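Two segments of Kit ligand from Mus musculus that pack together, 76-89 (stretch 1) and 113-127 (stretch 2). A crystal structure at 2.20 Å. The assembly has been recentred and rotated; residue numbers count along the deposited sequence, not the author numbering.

Stretch 1 76-89: KLGKIVDDLVLCME
Stretch 2 113-127: FFSIFNRSIDAFKDF

Residues 76-89 of Kit ligand are helical throughout, part of a longer helix that extends beyond both ends of the stretch. Phi lies between -54° and -72° and psi between -33° and -54°, and i to i+4 hydrogen bonds such as Val85 N to Val81 O (2.7 Å) run along its length. The second stretch is helical from Phe113 to Phe124, continuing a helix that begins earlier in the chain. After this the chain leaves helical geometry: Lys125 has phi/psi of -71°/5° and Asp126 -148°/24°, and Asp126 N hydrogen-bonds to Ala123 O at 3.1 Å. The two helices run in the same general direction, their axes crossing at 42° with a closest approach of 12.1 Å. In the register, the CA atoms of Leu84 and Phe124 are the nearest pair, 8.2 Å apart.

No hydrogen bond links the stretches. Apolar side chains fill the gap between the backbones and bury 479 Å² in total. On the first helix, Leu77, Val81, Leu84 and Met88 recur at three- and four-residue intervals, joined by Cys87; Phe114, Phe117, Ile121 and Phe124 do the same on the second.

At the N-terminal end, Leu77 (chi1 m, chi2 t) points toward the second helix and its two methyls reach different rings: Leu77 CD1 lies 3.6 Å from Phe114 CE2 (Phe114 chi1 m, chi2 105°), and Leu77 CD2 3.7 Å from Phe117 CZ. Phe117 (chi1 t, chi2 99°) also meets Val81 (chi1 180°), which points sideways, yet its CG2 still comes within 3.6 Å of Phe117 CE1.

Leu84, also mt, is buried and touches both Ile121 and Phe124. Leu84 CD1 is 3.1 Å from Ile121 CD1 (Ile121 chi1 m, chi2 m), a tight approach, while Leu84 CD2 sits over one face of the Phe124 ring, 3.2 Å from its centroid and 17° off the normal, in a CH-pi interaction. Phe124 (chi1 t, chi2 75°) points toward the first helix and has the largest covered area, 91 Å². At its edge, Cys87 SG lies 3.6 Å from Phe124 CZ; this cysteine, chi1 t, is bonded covalently elsewhere in the structure.

Met88 starts sideways, but its flexible chain (chi1 m, chi2 m, chi3 92°) brings the end closer. Met88 CE lies at the Phe124 edge, 3.5 Å from Phe124 CE1, and over one face of the Phe127 ring, 4.3 Å from Phe127 CD2. Phe127 (chi1 t, chi2 69°) is exposed and poorly ordered, a looser margin to the contact.

Charged residues such as Lys79, Asp82 and Arg119 remain exposed, outside the contact.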

# COMPACT_ATOMS: atom_id res chain seq x y z
N LYS A 76 11.02 -9.29 8.45
CA LYS A 76 11.69 -10.58 8.34
C LYS A 76 12.54 -10.61 7.07
O LYS A 76 13.67 -11.07 7.10
CB LYS A 76 10.64 -11.70 8.29
CG LYS A 76 11.19 -13.06 7.86
CD LYS A 76 12.10 -13.68 8.91
CE LYS A 76 12.70 -14.99 8.42
NZ LYS A 76 11.66 -15.95 7.95
N LEU A 77 11.98 -10.11 5.97
CA LEU A 77 12.69 -10.06 4.69
C LEU A 77 13.91 -9.15 4.79
O LEU A 77 14.92 -9.39 4.14
CB LEU A 77 11.75 -9.59 3.57
CG LEU A 77 10.67 -10.58 3.14
CD1 LEU A 77 9.82 -10.00 2.02
CD2 LEU A 77 11.33 -11.84 2.65
N GLY A 78 13.81 -8.10 5.60
CA GLY A 78 14.92 -7.18 5.75
C GLY A 78 16.07 -7.81 6.50
O GLY A 78 17.24 -7.55 6.23
N LYS A 79 15.75 -8.65 7.48
CA LYS A 79 16.80 -9.32 8.25
C LYS A 79 17.53 -10.36 7.37
O LYS A 79 18.75 -10.51 7.48
CB LYS A 79 16.20 -9.99 9.49
CG LYS A 79 15.62 -9.01 10.48
CD LYS A 79 15.27 -9.67 11.79
CE LYS A 79 14.91 -8.64 12.84
NZ LYS A 79 14.63 -9.28 14.16
N ILE A 80 16.77 -11.05 6.51
CA ILE A 80 17.35 -12.06 5.61
C ILE A 80 18.36 -11.34 4.72
O ILE A 80 19.45 -11.84 4.47
CB ILE A 80 16.29 -12.69 4.68
CG1 ILE A 80 15.21 -13.41 5.49
CG2 ILE A 80 16.96 -13.63 3.68
CD1 ILE A 80 15.66 -14.70 6.15
N VAL A 81 17.98 -10.16 4.26
CA VAL A 81 18.85 -9.38 3.41
C VAL A 81 20.04 -8.84 4.19
O VAL A 81 21.13 -8.71 3.64
CB VAL A 81 18.06 -8.24 2.75
CG1 VAL A 81 18.97 -7.40 1.86
CG2 VAL A 81 16.96 -8.85 1.93
N ASP A 82 19.85 -8.53 5.48
CA ASP A 82 20.99 -8.05 6.26
C ASP A 82 22.01 -9.17 6.28
O ASP A 82 23.22 -8.92 6.15
CB ASP A 82 20.60 -7.69 7.70
CG ASP A 82 19.83 -6.37 7.79
OD1 ASP A 82 19.88 -5.56 6.85
OD2 ASP A 82 19.16 -6.15 8.82
N ASP A 83 21.56 -10.41 6.46
CA ASP A 83 22.51 -11.51 6.45
C ASP A 83 23.14 -11.62 5.06
O ASP A 83 24.33 -11.89 4.95
CB ASP A 83 21.84 -12.84 6.81
CG ASP A 83 21.46 -12.91 8.27
OD1 ASP A 83 22.12 -12.24 9.10
OD2 ASP A 83 20.51 -13.63 8.59
N LEU A 84 22.36 -11.39 4.01
CA LEU A 84 22.91 -11.46 2.66
C LEU A 84 23.92 -10.34 2.40
O LEU A 84 24.93 -10.57 1.74
CB LEU A 84 21.80 -11.42 1.60
CG LEU A 84 20.87 -12.63 1.58
CD1 LEU A 84 19.86 -12.50 0.44
CD2 LEU A 84 21.70 -13.90 1.40
N VAL A 85 23.66 -9.15 2.94
CA VAL A 85 24.59 -8.03 2.75
C VAL A 85 25.90 -8.33 3.47
O VAL A 85 26.98 -8.09 2.94
CB VAL A 85 24.04 -6.68 3.31
CG1 VAL A 85 25.14 -5.65 3.28
CG2 VAL A 85 22.84 -6.20 2.50
N LEU A 86 25.78 -8.85 4.70
CA LEU A 86 26.95 -9.20 5.50
C LEU A 86 27.83 -10.17 4.68
O LEU A 86 29.04 -9.94 4.49
CB LEU A 86 26.49 -9.89 6.78
CG LEU A 86 27.35 -9.79 8.05
CD1 LEU A 86 26.95 -10.91 9.00
CD2 LEU A 86 28.82 -9.87 7.69
N CYS A 87 27.20 -11.23 4.18
CA CYS A 87 27.90 -12.23 3.38
C CYS A 87 28.61 -11.60 2.17
O CYS A 87 29.81 -11.79 1.97
CB CYS A 87 26.89 -13.29 2.93
SG CYS A 87 27.51 -14.67 1.92
N MET A 88 27.87 -10.85 1.35
CA MET A 88 28.49 -10.24 0.17
C MET A 88 29.55 -9.19 0.49
O MET A 88 30.55 -9.08 -0.21
CB MET A 88 27.42 -9.61 -0.73
CG MET A 88 26.43 -10.62 -1.33
SD MET A 88 27.12 -11.69 -2.61
CE MET A 88 27.66 -13.11 -1.66
N GLU A 89 29.37 -8.43 1.56
CA GLU A 89 30.34 -7.40 1.90
C GLU A 89 31.63 -8.04 2.44
O GLU A 89 32.73 -7.61 2.11
CB GLU A 89 29.76 -6.45 2.94
CG GLU A 89 30.46 -5.12 2.99
CD GLU A 89 30.38 -4.40 1.66
OE1 GLU A 89 29.58 -4.81 0.81
OE2 GLU A 89 31.11 -3.42 1.47
N PHE A 113 8.69 -5.63 -7.71
CA PHE A 113 9.74 -5.41 -6.75
C PHE A 113 10.20 -6.74 -6.18
O PHE A 113 11.40 -7.05 -6.16
CB PHE A 113 9.26 -4.53 -5.61
CG PHE A 113 10.28 -4.36 -4.54
CD1 PHE A 113 11.33 -3.47 -4.72
CD2 PHE A 113 10.22 -5.11 -3.38
CE1 PHE A 113 12.32 -3.33 -3.75
CE2 PHE A 113 11.20 -4.98 -2.42
CZ PHE A 113 12.26 -4.08 -2.61
N PHE A 114 9.22 -7.51 -5.73
CA PHE A 114 9.50 -8.78 -5.11
C PHE A 114 9.92 -9.88 -6.07
O PHE A 114 10.37 -10.95 -5.65
CB PHE A 114 8.32 -9.19 -4.23
CG PHE A 114 8.22 -8.38 -2.96
CD1 PHE A 114 7.27 -7.39 -2.81
CD2 PHE A 114 9.16 -8.58 -1.92
CE1 PHE A 114 7.25 -6.59 -1.66
CE2 PHE A 114 9.14 -7.78 -0.78
CZ PHE A 114 8.19 -6.78 -0.65
N SER A 115 9.79 -9.59 -7.37
CA SER A 115 10.23 -10.50 -8.42
C SER A 115 11.74 -10.30 -8.51
O SER A 115 12.49 -11.26 -8.67
CB SER A 115 9.57 -10.14 -9.75
OG SER A 115 10.15 -10.88 -10.82
N ILE A 116 12.17 -9.04 -8.41
CA ILE A 116 13.58 -8.68 -8.44
C ILE A 116 14.27 -9.26 -7.22
O ILE A 116 15.41 -9.69 -7.28
CB ILE A 116 13.79 -7.14 -8.38
CG1 ILE A 116 13.03 -6.45 -9.52
CG2 ILE A 116 15.26 -6.81 -8.41
CD1 ILE A 116 13.22 -7.11 -10.87
N PHE A 117 13.54 -9.22 -6.10
CA PHE A 117 14.02 -9.72 -4.82
C PHE A 117 14.23 -11.24 -4.91
O PHE A 117 15.29 -11.75 -4.54
CB PHE A 117 12.98 -9.38 -3.73
CG PHE A 117 13.27 -9.99 -2.40
CD1 PHE A 117 13.88 -9.24 -1.39
CD2 PHE A 117 12.96 -11.32 -2.15
CE1 PHE A 117 14.18 -9.83 -0.17
CE2 PHE A 117 13.26 -11.90 -0.93
CZ PHE A 117 13.87 -11.16 0.06
N ASN A 118 13.22 -11.95 -5.40
CA ASN A 118 13.30 -13.40 -5.55
C ASN A 118 14.41 -13.80 -6.50
O ASN A 118 15.13 -14.77 -6.26
CB ASN A 118 11.99 -13.97 -6.06
CG ASN A 118 10.99 -14.17 -4.96
OD1 ASN A 118 9.81 -14.36 -5.21
ND2 ASN A 118 11.47 -14.16 -3.72
N ARG A 119 14.56 -13.04 -7.58
CA ARG A 119 15.62 -13.34 -8.52
C ARG A 119 17.00 -13.06 -7.92
O ARG A 119 17.94 -13.77 -8.24
CB ARG A 119 15.41 -12.57 -9.83
CG ARG A 119 14.27 -13.15 -10.66
CD ARG A 119 14.02 -12.43 -11.99
NE ARG A 119 13.12 -11.29 -11.86
CZ ARG A 119 12.44 -10.75 -12.88
NH1 ARG A 119 12.56 -11.25 -14.10
NH2 ARG A 119 11.65 -9.70 -12.67
N SER A 120 17.12 -12.06 -7.05
CA SER A 120 18.41 -11.77 -6.42
C SER A 120 18.73 -12.90 -5.45
O SER A 120 19.86 -13.39 -5.38
CB SER A 120 18.38 -10.44 -5.65
OG SER A 120 18.38 -9.33 -6.52
N ILE A 121 17.73 -13.30 -4.69
CA ILE A 121 17.89 -14.37 -3.73
C ILE A 121 18.36 -15.64 -4.44
O ILE A 121 19.29 -16.30 -3.99
CB ILE A 121 16.58 -14.65 -3.02
CG1 ILE A 121 16.21 -13.44 -2.16
CG2 ILE A 121 16.69 -15.93 -2.20
CD1 ILE A 121 17.26 -13.06 -1.12
N ASP A 122 17.70 -15.97 -5.55
CA ASP A 122 18.06 -17.16 -6.30
C ASP A 122 19.49 -17.08 -6.79
O ASP A 122 20.24 -18.05 -6.69
CB ASP A 122 17.11 -17.37 -7.47
CG ASP A 122 15.72 -17.77 -7.01
OD1 ASP A 122 15.60 -18.31 -5.89
OD2 ASP A 122 14.74 -17.56 -7.77
N ALA A 123 19.87 -15.91 -7.30
CA ALA A 123 21.22 -15.71 -7.80
C ALA A 123 22.22 -15.97 -6.67
O ALA A 123 23.29 -16.53 -6.88
CB ALA A 123 21.37 -14.30 -8.31
N PHE A 124 21.85 -15.55 -5.46
CA PHE A 124 22.69 -15.75 -4.30
C PHE A 124 22.82 -17.24 -4.07
O PHE A 124 23.87 -17.73 -3.69
CB PHE A 124 22.07 -15.11 -3.06
CG PHE A 124 22.87 -15.29 -1.81
CD1 PHE A 124 24.03 -14.55 -1.60
CD2 PHE A 124 22.47 -16.20 -0.84
CE1 PHE A 124 24.78 -14.71 -0.44
CE2 PHE A 124 23.21 -16.38 0.33
CZ PHE A 124 24.37 -15.63 0.53
N LYS A 125 21.74 -17.97 -4.32
CA LYS A 125 21.72 -19.41 -4.13
C LYS A 125 22.55 -20.19 -5.14
O LYS A 125 22.55 -21.42 -5.12
CB LYS A 125 20.28 -19.94 -4.16
CG LYS A 125 19.36 -19.35 -3.11
CD LYS A 125 18.10 -20.20 -2.95
CE LYS A 125 17.38 -20.39 -4.28
NZ LYS A 125 16.24 -21.35 -4.19
N ASP A 126 23.26 -19.50 -6.02
CA ASP A 126 24.07 -20.18 -7.02
C ASP A 126 25.30 -19.37 -7.35
O ASP A 126 25.89 -19.50 -8.43
CB ASP A 126 23.25 -20.41 -8.29
CG ASP A 126 21.91 -21.07 -8.02
OD1 ASP A 126 21.89 -22.18 -7.44
OD2 ASP A 126 20.87 -20.47 -8.38
N PHE A 127 25.70 -18.52 -6.41
CA PHE A 127 26.86 -17.68 -6.59
C PHE A 127 28.13 -18.52 -6.60
O PHE A 127 28.17 -19.59 -7.21
CB PHE A 127 26.93 -16.67 -5.45
CG PHE A 127 27.93 -15.58 -5.66
CD1 PHE A 127 27.73 -14.62 -6.65
CD2 PHE A 127 29.08 -15.51 -4.87
CE1 PHE A 127 28.66 -13.60 -6.84
CE2 PHE A 127 30.01 -14.50 -5.06
CZ PHE A 127 29.80 -13.54 -6.05